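Local coordinates for protein hydrolase, isochorismatase family (Pseudomonas putida, PDB 4L07) that probably hydrolyses maleamate to maleate and ammonia, as a maleamate amidase of the isochorismatase family, at residues 15-19 against 162-166. Sequence-based numbering, arbitrary orientation.
Sequences PVSRG and FKVLV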
ATOM      1  N   PRO A  15       3.273 -26.662   7.790  1.00 25.03           N
ATOM      2  CA  PRO A  15       2.012 -26.296   8.442  1.00 24.81           C
ATOM      3  C   PRO A  15       2.089 -24.921   9.096  1.00 24.96           C
ATOM      4  O   PRO A  15       3.176 -24.463   9.451  1.00 24.79           O
ATOM      5  CB  PRO A  15       1.840 -27.382   9.508  1.00 25.44           C
ATOM      6  CG  PRO A  15       3.228 -27.834   9.815  1.00 25.41           C
ATOM      7  CD  PRO A  15       3.993 -27.723   8.527  1.00 25.24           C
ATOM      8  N   VAL A  16       0.949 -24.257   9.255  1.00 25.50           N
ATOM      9  CA  VAL A  16       0.966 -22.993   9.996  1.00 25.46           C
ATOM     10  C   VAL A  16       0.657 -23.215  11.475  1.00 25.50           C
ATOM     11  O   VAL A  16      -0.299 -23.913  11.835  1.00 25.08           O
ATOM     12  CB  VAL A  16       0.173 -21.817   9.328  1.00 26.93           C
ATOM     13  CG1 VAL A  16      -0.481 -22.208   8.009  1.00 25.82           C
ATOM     14  CG2 VAL A  16      -0.798 -21.129  10.289  1.00 25.69           C
ATOM     15  N   SER A  17       1.508 -22.649  12.321  1.00 25.87           N
ATOM     16  CA  SER A  17       1.273 -22.666  13.751  1.00 26.27           C
ATOM     17  C   SER A  17       0.272 -21.563  14.036  1.00 26.02           C
ATOM     18  O   SER A  17       0.608 -20.382  13.976  1.00 26.24           O
ATOM     19  CB  SER A  17       2.571 -22.442  14.520  1.00 27.65           C
ATOM     20  OG  SER A  17       2.327 -22.438  15.912  1.00 29.47           O
ATOM     21  N   ARG A  18      -0.962 -21.957  14.328  1.00 25.39           N
ATOM     22  CA  ARG A  18      -2.067 -21.002  14.448  1.00 24.80           C
ATOM     23  C   ARG A  18      -1.930 -20.085  15.661  1.00 24.84           C
ATOM     24  O   ARG A  18      -1.457 -20.502  16.719  1.00 24.89           O
ATOM     25  CB  ARG A  18      -3.400 -21.737  14.469  1.00 24.85           C
ATOM     26  CG  ARG A  18      -3.631 -22.559  13.213  1.00 24.44           C
ATOM     27  CD  ARG A  18      -4.855 -23.446  13.329  1.00 24.91           C
ATOM     28  NE  ARG A  18      -4.968 -24.340  12.182  1.00 25.81           N
ATOM     29  CZ  ARG A  18      -6.034 -25.092  11.920  1.00 25.79           C
ATOM     30  NH1 ARG A  18      -7.090 -25.054  12.726  1.00 25.70           N
ATOM     31  NH2 ARG A  18      -6.049 -25.883  10.855  1.00 26.89           N
ATOM     32  N   GLY A  19      -2.340 -18.831  15.488  1.00 24.97           N
ATOM     33  CA  GLY A  19      -2.305 -17.848  16.564  1.00 25.03           C
ATOM     34  C   GLY A  19      -3.534 -17.923  17.451  1.00 25.51           C
ATOM     35  O   GLY A  19      -4.299 -18.888  17.401  1.00 26.87           O
ATOM     36  N   PHE A 162      -0.063 -11.796   8.433  1.00 19.78           N
ATOM     37  CA  PHE A 162      -1.057 -12.660   9.087  1.00 20.83           C
ATOM     38  C   PHE A 162      -0.938 -14.107   8.634  1.00 21.09           C
ATOM     39  O   PHE A 162      -0.688 -14.379   7.465  1.00 21.57           O
ATOM     40  CB  PHE A 162      -2.482 -12.151   8.844  1.00 20.98           C
ATOM     41  CG  PHE A 162      -2.648 -10.691   9.148  1.00 21.27           C
ATOM     42  CD1 PHE A 162      -2.796 -10.258  10.457  1.00 21.52           C
ATOM     43  CD2 PHE A 162      -2.627  -9.747   8.123  1.00 21.79           C
ATOM     44  CE1 PHE A 162      -2.931  -8.905  10.746  1.00 21.44           C
ATOM     45  CE2 PHE A 162      -2.753  -8.395   8.404  1.00 22.00           C
ATOM     46  CZ  PHE A 162      -2.903  -7.975   9.720  1.00 21.59           C
ATOM     47  N   LYS A 163      -1.111 -15.027   9.577  1.00 21.42           N
ATOM     48  CA  LYS A 163      -1.195 -16.450   9.263  1.00 21.37           C
ATOM     49  C   LYS A 163      -2.548 -16.713   8.618  1.00 20.85           C
ATOM     50  O   LYS A 163      -3.546 -16.073   8.975  1.00 20.57           O
ATOM     51  CB  LYS A 163      -1.014 -17.280  10.528  1.00 22.06           C
ATOM     52  CG  LYS A 163       0.403 -17.200  11.083  1.00 24.44           C
ATOM     53  CD  LYS A 163       0.437 -17.418  12.582  1.00 25.40           C
ATOM     54  CE  LYS A 163       1.870 -17.476  13.096  1.00 27.35           C
ATOM     55  NZ  LYS A 163       2.505 -18.795  12.813  1.00 27.48           N
ATOM     56  N   VAL A 164      -2.581 -17.646   7.670  1.00 19.70           N
ATOM     57  CA  VAL A 164      -3.766 -17.838   6.841  1.00 19.72           C
ATOM     58  C   VAL A 164      -4.280 -19.271   6.835  1.00 19.66           C
ATOM     59  O   VAL A 164      -3.518 -20.221   6.598  1.00 19.50           O
ATOM     60  CB  VAL A 164      -3.517 -17.399   5.380  1.00 20.03           C
ATOM     61  CG1 VAL A 164      -4.762 -17.602   4.526  1.00 20.16           C
ATOM     62  CG2 VAL A 164      -3.110 -15.939   5.324  1.00 19.59           C
ATOM     63  N   LEU A 165      -5.582 -19.401   7.074  1.00 19.50           N
ATOM     64  CA  LEU A 165      -6.289 -20.674   6.948  1.00 20.16           C
ATOM     65  C   LEU A 165      -7.393 -20.546   5.903  1.00 20.75           C
ATOM     66  O   LEU A 165      -8.126 -19.552   5.879  1.00 20.69           O
ATOM     67  CB  LEU A 165      -6.900 -21.074   8.299  1.00 19.82           C
ATOM     68  CG  LEU A 165      -5.976 -21.078   9.528  1.00 19.72           C
ATOM     69  CD1 LEU A 165      -6.771 -21.387  10.792  1.00 20.19           C
ATOM     70  CD2 LEU A 165      -4.836 -22.080   9.366  1.00 19.85           C
ATOM     71  N   VAL A 166      -7.515 -21.550   5.040  1.00 21.32           N
ATOM     72  CA  VAL A 166      -8.538 -21.536   4.006  1.00 21.66           C
ATOM     73  C   VAL A 166      -9.380 -22.821   4.024  1.00 22.53           C
ATOM     74  O   VAL A 166      -8.899 -23.881   3.623  1.00 22.48           O
ATOM     75  CB  VAL A 166      -7.938 -21.245   2.602  1.00 22.87           C
ATOM     76  CG1 VAL A 166      -6.789 -22.179   2.288  1.00 24.91           C
ATOM     77  CG2 VAL A 166      -9.000 -21.316   1.513  1.00 22.68           C
TER
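One face of the R18 guanidinium is covered by L165, whose CD1 sits 3.7 Å above the plane and displaced toward its rim. The two side chains cross at about a right angle, and CD2 of L165 comes within 3.6 Å of NE of R18. Beyond this apolar cover the polar end has its own partners: NH2 forms a salt bridge with D198, and W202 offers a cation-pi contact. Shortening R18 to an alanine is likely to leave D198 without this salt-bridge partner and to strip the methyl groups of L165 of one of their covers, with I199 and W202 still against the leucine.

At the other end of the contact an ammonium group meets a backbone carbonyl. K163 runs extended as far as CE and turns only at its last torsion (chi4 -78°), bringing NZ to 2.7 Å from O of S17, in the carbonyl plane and on a lone pair, with a C=O...N angle of 140°. The same NZ makes a salt bridge to E84 of a second subunit, so this lysine links loop, strand and subunit interface. Between these polar ends, CG2 of V16 packs 3.9 Å from CB of K163.

The pairing illustrates how an irregular segment can be fastened to one strand of a parallel sheet: the loop between helix 3-9 and strand 22-27 passes over the start of strand 163-172, which runs between strands 138-144 and 192-194, with helix 196-207 also packing against L165.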